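Local coordinates for probable enoyl-CoA hydratase/isomerase (Pseudomonas aeruginosa PA14, PDB 5WYB) that belongs to the crotonase-like enoyl-CoA hydratase/isomerase family and probably acts as a hydro-lyase on acyl-CoA-type substrates, at the interface of chains A and B. Sequence-based numbering; all coordinates share one arbitrary frame. Chains: chain A/B, Probable enoyl-CoA hydratase/isomerase.

The three contacts lie along one interface between two copies of the same protein, within an assembly of six. Contact 1 and contact 2 form one continuous patch, their C-alpha centres about 6 Å apart, and share A:Ala147. The centre of contact 3 lies about 15 Å from that of contact 1 and about 20 Å from that of contact 2. Chain B supplies helix 216-226 and the residues just before it to contacts 1 and 2, and 3-10 helix 234-237 and helix 238-249 to contact 3. Contact 1 is apolar, contact 2 adds a backbone hydrogen bond beside B:Gln214, and contact 3 is partly charged. Together they probably help join the subunits.

Contact 1: the interface of chains A and B. Residues chain A 147, 151-153, 174; chain B 218-219, 222.
The backbone carbonyl oxygen O of A:Leu151 lies 3.4 Å from the delta-methyl CD1 of B:Ile222. This is a van der Waals contact, and the methyl of B:Ala218 (CB) approaches the same oxygen at 3.8 Å. The apolar patch joins two copies of one protein and probably helps to hold the subunits together, with B:Ile222 as its main side chain. Its CG1 is anti to the carbonyl carbon (chi1 -57°), and the chain continues extended to CD1. That carries the methyl end towards the 151-152 loop of chain A. There CD1 rests 3.5 Å from CB of A:Leu152, the root of that side chain rather than its branched end. On another flank, CD1 meets the methyl CB of A:Ala147 at 4.0 Å. The second branch of B:Ile222 has a different partner. Its gamma-methyl CG2 touches CG2 of A:Ile174 at 3.7 Å, and the two isoleucine side chains cross obliquely. The two branches therefore spread the contact over three segments of chain A. B:Ile219 adds a marginal contact, with CD1 4.2 Å from CB of A:Ala147. In the fold, B:Ile222, B:Ala218 and B:Ile219 belong to helix 216-226. Chain A receives them with 3-10 helix 146-149, the loop at 151-153 and the end of helix 167-174.

Contact 2: the interface of chains A and B. Residues chain A 147-148, 175-177; chain B 214-215.
This is a mixed polar and apolar patch between two copies of one protein, in which B:Gln214 lies against two segments of chain A. It probably helps to hold the subunits together in the assembly of six, although the structure alone does not show how much it contributes. Beside B:Gln214, the backbone N of B:Ser215 donates a hydrogen bond to the carbonyl O of A:Ala147 at 3.2 Å. The side chain of B:Gln214 bends at chi2 (77°) and runs over chain A towards A:Asn177. Its methylene CG packs 3.7 Å from CA of A:Ala148. Farther out, the amide carbon CD lies 3.5 Å from CB of A:Asn177. The two side chains cross at about a right angle, with their amide planes nearly perpendicular. The modelled amide nitrogens, NE2 of B:Gln214 and ND2 of A:Asn177, are 3.2 Å apart; both can only donate, so this is not a hydrogen bond. NE2 also comes within 3.5 Å of the methyl CB of A:Ala148. On the other side of the amide, OE1 of B:Gln214 faces another acceptor, the carbonyl O of A:Cys176, at 3.5 Å. These like-to-like pairs suggest, without proving, that the B:Gln214 amide may be modelled the wrong way round. In the fold, B:Gln214 and B:Ser215 immediately precede helix 216-226. They meet 3-10 helix 146-149 and the loop that follows helix 167-174 of chain A.

Contact 3: the interface of chains A and B. Residues chain A 99, 103, 106, 156, 159; chain B 235, 238, 242.
A:Glu103 and B:Arg242 form a salt bridge, with carboxylate oxygen OE1 2.7 Å from guanidinium nitrogen NH2. This partly charged patch between two subunits probably helps to join them. The two side chains arrive from opposite directions. OE1 lies at the edge of the guanidinium and in its plane, while the carboxylate plane is turned 78° from it. The N-H does not point at OE1, so the link is ionic in character. A water fills the next position: it is 3.1 Å from NH2 of B:Arg242, with a nearly straight angle of 172° at H, and it also meets OE1 of A:Glu103. B:Leu238 lies beside this pair. Its methyl CD2 packs 3.7 Å from CA of A:Gly156 and 3.9 Å from CG of A:Gln159, whose side chain runs past it in the opposite direction. A:Arg106 reaches towards B:Asn235, but its side chain is poorly ordered and the modelled approach is doubtful. In the next shell, A:Glu103 stands on helix 88-106, extended beyond CG, and B:Arg242 stands on helix 238-249, extended from CG to NE. These chains bring the charged ends together between the helices. The carbonyl O of B:Leu238 lies over the centre of the B:Arg242 guanidinium, 3.7 Å above its plane.

Contact 1: the interface of chains A and B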
ATOM      1  N   ALA A 147      -1.433 -15.935  24.355  1.00 27.98           N
ATOM      2  CA  ALA A 147      -0.325 -16.831  24.056  1.00 28.46           C
ATOM      3  C   ALA A 147      -0.025 -17.795  25.194  1.00 34.69           C
ATOM      4  O   ALA A 147       0.634 -18.813  24.967  1.00 30.75           O
ATOM      5  CB  ALA A 147       0.928 -16.024  23.726  1.00 27.42           C
ATOM      6  N   LEU A 151      -3.124 -19.397  22.279  1.00 31.22           N
ATOM      7  CA  LEU A 151      -4.022 -18.689  21.380  1.00 30.51           C
ATOM      8  C   LEU A 151      -3.449 -17.317  21.071  1.00 28.72           C
ATOM      9  O   LEU A 151      -2.240 -17.116  21.195  1.00 28.14           O
ATOM     10  CB  LEU A 151      -5.421 -18.597  21.985  1.00 31.33           C
ATOM     11  CG  LEU A 151      -6.081 -19.963  22.206  1.00 33.41           C
ATOM     12  CD1 LEU A 151      -7.492 -19.829  22.715  1.00 34.43           C
ATOM     13  CD2 LEU A 151      -6.064 -20.780  20.921  1.00 33.96           C
ATOM     14  N   LEU A 152      -4.284 -16.376  20.646  1.00 28.03           N
ATOM     15  CA  LEU A 152      -3.803 -15.051  20.281  1.00 26.53           C
ATOM     16  C   LEU A 152      -4.938 -14.064  20.437  1.00 26.29           C
ATOM     17  O   LEU A 152      -6.108 -14.463  20.494  1.00 27.10           O
ATOM     18  CB  LEU A 152      -3.248 -15.029  18.847  1.00 30.18           C
ATOM     19  CG  LEU A 152      -4.114 -15.258  17.605  1.00 26.52           C
ATOM     20  CD1 LEU A 152      -4.937 -14.038  17.249  1.00 26.55           C
ATOM     21  CD2 LEU A 152      -3.226 -15.641  16.433  1.00 26.55           C
ATOM     22  N   PRO A 153      -4.641 -12.753  20.516  1.00 26.80           N
ATOM     23  CA  PRO A 153      -5.708 -11.748  20.526  1.00 24.70           C
ATOM     24  C   PRO A 153      -6.366 -11.621  19.159  1.00 36.39           C
ATOM     25  O   PRO A 153      -5.811 -10.984  18.259  1.00 23.94           O
ATOM     26  CB  PRO A 153      -4.978 -10.455  20.914  1.00 23.57           C
ATOM     27  CG  PRO A 153      -3.637 -10.870  21.391  1.00 23.50           C
ATOM     28  CD  PRO A 153      -3.314 -12.135  20.689  1.00 24.12           C
ATOM     29  N   ILE A 174       2.266  -9.269  24.871  1.00 26.20           N
ATOM     30  CA  ILE A 174       1.667 -10.435  24.217  1.00 28.88           C
ATOM     31  C   ILE A 174       2.617 -11.623  24.233  1.00 28.97           C
ATOM     32  O   ILE A 174       2.240 -12.742  24.601  1.00 25.24           O
ATOM     33  CB  ILE A 174       1.258 -10.091  22.772  1.00 29.53           C
ATOM     34  CG1 ILE A 174       0.165  -9.028  22.749  1.00 22.25           C
ATOM     35  CG2 ILE A 174       0.800 -11.340  22.052  1.00 38.07           C
ATOM     36  CD1 ILE A 174       0.108  -8.290  21.444  1.00 21.57           C
TER
ATOM     37  N   ALA B 218       2.492 -20.463  19.488  1.00 34.43           N
ATOM     38  CA  ALA B 218       1.753 -19.209  19.513  1.00 34.79           C
ATOM     39  C   ALA B 218       2.686 -18.024  19.320  1.00 30.83           C
ATOM     40  O   ALA B 218       2.333 -17.058  18.641  1.00 33.61           O
ATOM     41  CB  ALA B 218       0.979 -19.078  20.823  1.00 32.39           C
ATOM     42  N   ILE B 219       3.880 -18.080  19.908  1.00 31.32           N
ATOM     43  CA  ILE B 219       4.839 -16.996  19.719  1.00 35.66           C
ATOM     44  C   ILE B 219       5.213 -16.874  18.250  1.00 31.99           C
ATOM     45  O   ILE B 219       5.239 -15.773  17.686  1.00 29.89           O
ATOM     46  CB  ILE B 219       6.082 -17.223  20.599  1.00 33.97           C
ATOM     47  CG1 ILE B 219       5.694 -17.270  22.077  1.00 30.66           C
ATOM     48  CG2 ILE B 219       7.107 -16.138  20.351  1.00 40.24           C
ATOM     49  CD1 ILE B 219       4.995 -16.026  22.564  1.00 29.69           C
ATOM     50  N   ILE B 222       2.208 -15.380  16.307  1.00 29.30           N
ATOM     51  CA  ILE B 222       1.873 -14.033  16.699  1.00 22.67           C
ATOM     52  C   ILE B 222       2.857 -12.951  16.279  1.00 25.22           C
ATOM     53  O   ILE B 222       2.473 -11.930  15.815  1.00 25.62           O
ATOM     54  CB  ILE B 222       1.529 -13.912  18.180  1.00 23.37           C
ATOM     55  CG1 ILE B 222       0.392 -14.840  18.561  1.00 24.08           C
ATOM     56  CG2 ILE B 222       1.159 -12.492  18.524  1.00 22.70           C
ATOM     57  CD1 ILE B 222       0.086 -14.907  20.024  1.00 25.16           C
TER

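Contact 2: the interface of chains A and B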
ATOM      1  N   ALA A 147      -1.433 -15.935  24.355  1.00 27.98           N
ATOM      2  CA  ALA A 147      -0.325 -16.831  24.056  1.00 28.46           C
ATOM      3  C   ALA A 147      -0.025 -17.795  25.194  1.00 34.69           C
ATOM      4  O   ALA A 147       0.634 -18.813  24.967  1.00 30.75           O
ATOM      5  CB  ALA A 147       0.928 -16.024  23.726  1.00 27.42           C
ATOM      6  N   ALA A 148      -0.483 -17.498  26.413  1.00 40.50           N
ATOM      7  CA  ALA A 148      -0.221 -18.391  27.537  1.00 37.22           C
ATOM      8  C   ALA A 148      -1.019 -19.682  27.424  1.00 33.61           C
ATOM      9  O   ALA A 148      -0.608 -20.714  27.966  1.00 35.12           O
ATOM     10  CB  ALA A 148      -0.540 -17.686  28.853  1.00 32.37           C
ATOM     11  N   LEU A 175       3.857 -11.402  23.802  1.00 24.32           N
ATOM     12  CA  LEU A 175       4.801 -12.502  23.641  1.00 25.15           C
ATOM     13  C   LEU A 175       5.414 -12.913  24.973  1.00 28.85           C
ATOM     14  O   LEU A 175       5.794 -14.074  25.154  1.00 34.45           O
ATOM     15  CB  LEU A 175       5.886 -12.105  22.642  1.00 24.94           C
ATOM     16  CG  LEU A 175       5.683 -12.494  21.174  1.00 29.34           C
ATOM     17  CD1 LEU A 175       4.211 -12.501  20.756  1.00 24.21           C
ATOM     18  CD2 LEU A 175       6.470 -11.564  20.288  1.00 24.38           C
ATOM     19  N   CYS A 176       5.516 -11.982  25.920  1.00 35.10           N
ATOM     20  CA  CYS A 176       6.079 -12.284  27.228  1.00 30.07           C
ATOM     21  C   CYS A 176       5.023 -12.426  28.313  1.00 29.98           C
ATOM     22  O   CYS A 176       5.372 -12.785  29.442  1.00 36.10           O
ATOM     23  CB  CYS A 176       7.087 -11.207  27.634  1.00 29.20           C
ATOM     24  SG  CYS A 176       8.459 -11.007  26.478  1.00 27.13           S
ATOM     25  N   ASN A 177       3.756 -12.158  28.001  1.00 26.95           N
ATOM     26  CA  ASN A 177       2.639 -12.290  28.933  1.00 27.53           C
ATOM     27  C   ASN A 177       2.753 -11.350  30.133  1.00 27.84           C
ATOM     28  O   ASN A 177       2.176 -11.619  31.188  1.00 37.73           O
ATOM     29  CB  ASN A 177       2.488 -13.740  29.410  1.00 28.95           C
ATOM     30  CG  ASN A 177       1.141 -14.009  30.051  1.00 38.54           C
ATOM     31  OD1 ASN A 177       0.231 -13.187  29.970  1.00 42.15           O
ATOM     32  ND2 ASN A 177       1.011 -15.163  30.698  1.00 31.82           N
TER
ATOM     33  N   GLN B 214       5.234 -19.594  27.642  1.00 34.68           N
ATOM     34  CA  GLN B 214       4.176 -19.461  26.673  1.00 41.53           C
ATOM     35  C   GLN B 214       4.272 -20.478  25.566  1.00 35.16           C
ATOM     36  O   GLN B 214       5.295 -21.004  25.317  1.00 35.40           O
ATOM     37  CB  GLN B 214       4.214 -18.104  26.050  1.00 44.64           C
ATOM     38  CG  GLN B 214       3.192 -17.192  26.624  1.00 52.21           C
ATOM     39  CD  GLN B 214       3.605 -16.687  27.948  1.00 54.44           C
ATOM     40  OE1 GLN B 214       4.521 -15.917  28.036  1.00 63.72           O
ATOM     41  NE2 GLN B 214       2.931 -17.105  28.981  1.00 62.28           N
ATOM     42  N   SER B 215       3.164 -20.754  24.917  1.00 35.71           N
ATOM     43  CA  SER B 215       3.187 -21.691  23.805  1.00 36.54           C
ATOM     44  C   SER B 215       4.158 -21.206  22.738  1.00 35.41           C
ATOM     45  O   SER B 215       3.990 -20.093  22.221  1.00 35.69           O
ATOM     46  CB  SER B 215       1.790 -21.849  23.220  1.00 41.68           C
ATOM     47  OG  SER B 215       1.809 -22.624  22.035  1.00 44.91           O
TER

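Contact 3: the interface of chains A and B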
ATOM      1  N   GLY A  99     -14.474  -9.590  15.945  1.00 37.98           N
ATOM      2  CA  GLY A  99     -14.143  -8.619  14.916  1.00 37.13           C
ATOM      3  C   GLY A  99     -15.313  -7.724  14.570  1.00 37.93           C
ATOM      4  O   GLY A  99     -15.194  -6.499  14.573  1.00 37.46           O
ATOM      5  N   GLU A 103     -14.958  -3.940  15.541  1.00 43.68           N
ATOM      6  CA  GLU A 103     -14.776  -3.070  14.385  1.00 36.67           C
ATOM      7  C   GLU A 103     -15.930  -2.082  14.276  1.00 37.69           C
ATOM      8  O   GLU A 103     -15.725  -0.916  13.924  1.00 38.05           O
ATOM      9  CB  GLU A 103     -14.617  -3.901  13.106  1.00 52.35           C
ATOM     10  CG  GLU A 103     -13.227  -4.550  13.009  1.00 60.67           C
ATOM     11  CD  GLU A 103     -13.096  -5.621  11.929  1.00 55.50           C
ATOM     12  OE1 GLU A 103     -11.970  -6.133  11.751  1.00 60.88           O
ATOM     13  OE2 GLU A 103     -14.102  -5.959  11.266  1.00 74.33           O
ATOM     14  N   ARG A 106     -15.328   0.480  16.817  1.00 32.74           N
ATOM     15  CA  ARG A 106     -14.244   1.260  16.267  1.00 32.54           C
ATOM     16  C   ARG A 106     -14.727   2.234  15.234  1.00 42.34           C
ATOM     17  O   ARG A 106     -14.216   3.288  15.103  1.00 43.42           O
ATOM     18  CB  ARG A 106     -13.165   0.361  15.723  1.00 32.86           C
ATOM     19  CG  ARG A 106     -12.232   0.899  14.662  1.00 55.53           C
ATOM     20  CD  ARG A 106     -11.115  -0.116  14.476  1.00 62.95           C
ATOM     21  NE  ARG A 106     -10.298  -0.090  13.277  1.00 77.12           N
ATOM     22  CZ  ARG A 106      -9.149  -0.780  13.154  1.00 79.35           C
ATOM     23  NH1 ARG A 106      -8.686  -1.503  14.156  1.00 81.40           N
ATOM     24  NH2 ARG A 106      -8.438  -0.748  12.042  1.00 84.36           N
ATOM     25  N   GLY A 156      -8.339  -7.954  17.150  1.00 28.84           N
ATOM     26  CA  GLY A 156      -7.571  -6.801  16.737  1.00 22.43           C
ATOM     27  C   GLY A 156      -6.380  -6.488  17.602  1.00 26.85           C
ATOM     28  O   GLY A 156      -5.664  -5.522  17.308  1.00 31.81           O
ATOM     29  N   GLN A 159      -2.823  -5.992  16.178  1.00 20.72           N
ATOM     30  CA  GLN A 159      -2.621  -4.787  15.390  1.00 20.51           C
ATOM     31  C   GLN A 159      -2.830  -3.520  16.194  1.00 20.09           C
ATOM     32  O   GLN A 159      -2.072  -2.565  16.042  1.00 19.94           O
ATOM     33  CB  GLN A 159      -3.568  -4.773  14.176  1.00 24.09           C
ATOM     34  CG  GLN A 159      -3.511  -6.019  13.312  1.00 21.56           C
ATOM     35  CD  GLN A 159      -2.113  -6.330  12.859  1.00 21.66           C
ATOM     36  OE1 GLN A 159      -1.423  -5.476  12.322  1.00 21.63           O
ATOM     37  NE2 GLN A 159      -1.670  -7.547  13.108  1.00 25.43           N
TER
ATOM     38  N   ASN B 235      -4.970  -2.550   9.355  1.00 20.46           N
ATOM     39  CA  ASN B 235      -6.316  -3.051   9.087  1.00 32.20           C
ATOM     40  C   ASN B 235      -6.307  -4.171   8.057  1.00 20.78           C
ATOM     41  O   ASN B 235      -7.210  -5.013   8.050  1.00 24.80           O
ATOM     42  CB  ASN B 235      -7.222  -1.920   8.615  1.00 34.44           C
ATOM     43  CG  ASN B 235      -7.480  -0.896   9.690  1.00 36.18           C
ATOM     44  OD1 ASN B 235      -6.897  -0.958  10.770  1.00 38.64           O
ATOM     45  ND2 ASN B 235      -8.360   0.057   9.407  1.00 33.19           N
ATOM     46  N   LEU B 238      -6.303  -7.819   9.752  1.00 20.02           N
ATOM     47  CA  LEU B 238      -7.317  -8.301  10.684  1.00 24.67           C
ATOM     48  C   LEU B 238      -7.954  -9.612  10.249  1.00 32.79           C
ATOM     49  O   LEU B 238      -8.122 -10.494  11.109  1.00 34.33           O
ATOM     50  CB  LEU B 238      -8.384  -7.220  10.901  1.00 20.90           C
ATOM     51  CG  LEU B 238      -7.913  -5.976  11.655  1.00 24.46           C
ATOM     52  CD1 LEU B 238      -9.044  -4.983  11.805  1.00 25.13           C
ATOM     53  CD2 LEU B 238      -7.344  -6.351  13.027  1.00 24.49           C
ATOM     54  N   ARG B 242      -7.714 -13.478  12.607  1.00 29.81           N
ATOM     55  CA  ARG B 242      -8.677 -14.521  12.957  1.00 36.30           C
ATOM     56  C   ARG B 242      -8.295 -15.864  12.351  1.00 37.88           C
ATOM     57  O   ARG B 242      -8.472 -16.912  12.983  1.00 28.84           O
ATOM     58  CB  ARG B 242     -10.071 -14.126  12.486  1.00 32.83           C
ATOM     59  CG  ARG B 242     -10.476 -12.746  12.893  1.00 34.11           C
ATOM     60  CD  ARG B 242     -11.803 -12.355  12.282  1.00 35.39           C
ATOM     61  NE  ARG B 242     -11.934 -10.909  12.316  1.00 43.50           N
ATOM     62  CZ  ARG B 242     -11.910 -10.131  11.245  1.00 54.16           C
ATOM     63  NH1 ARG B 242     -11.792 -10.660  10.041  1.00 23.62           N
ATOM     64  NH2 ARG B 242     -12.016  -8.817  11.383  1.00 66.62           N
TER
HETATM   65  O   HOH W   1     -12.178  -7.149   8.824  1.00 29.81           O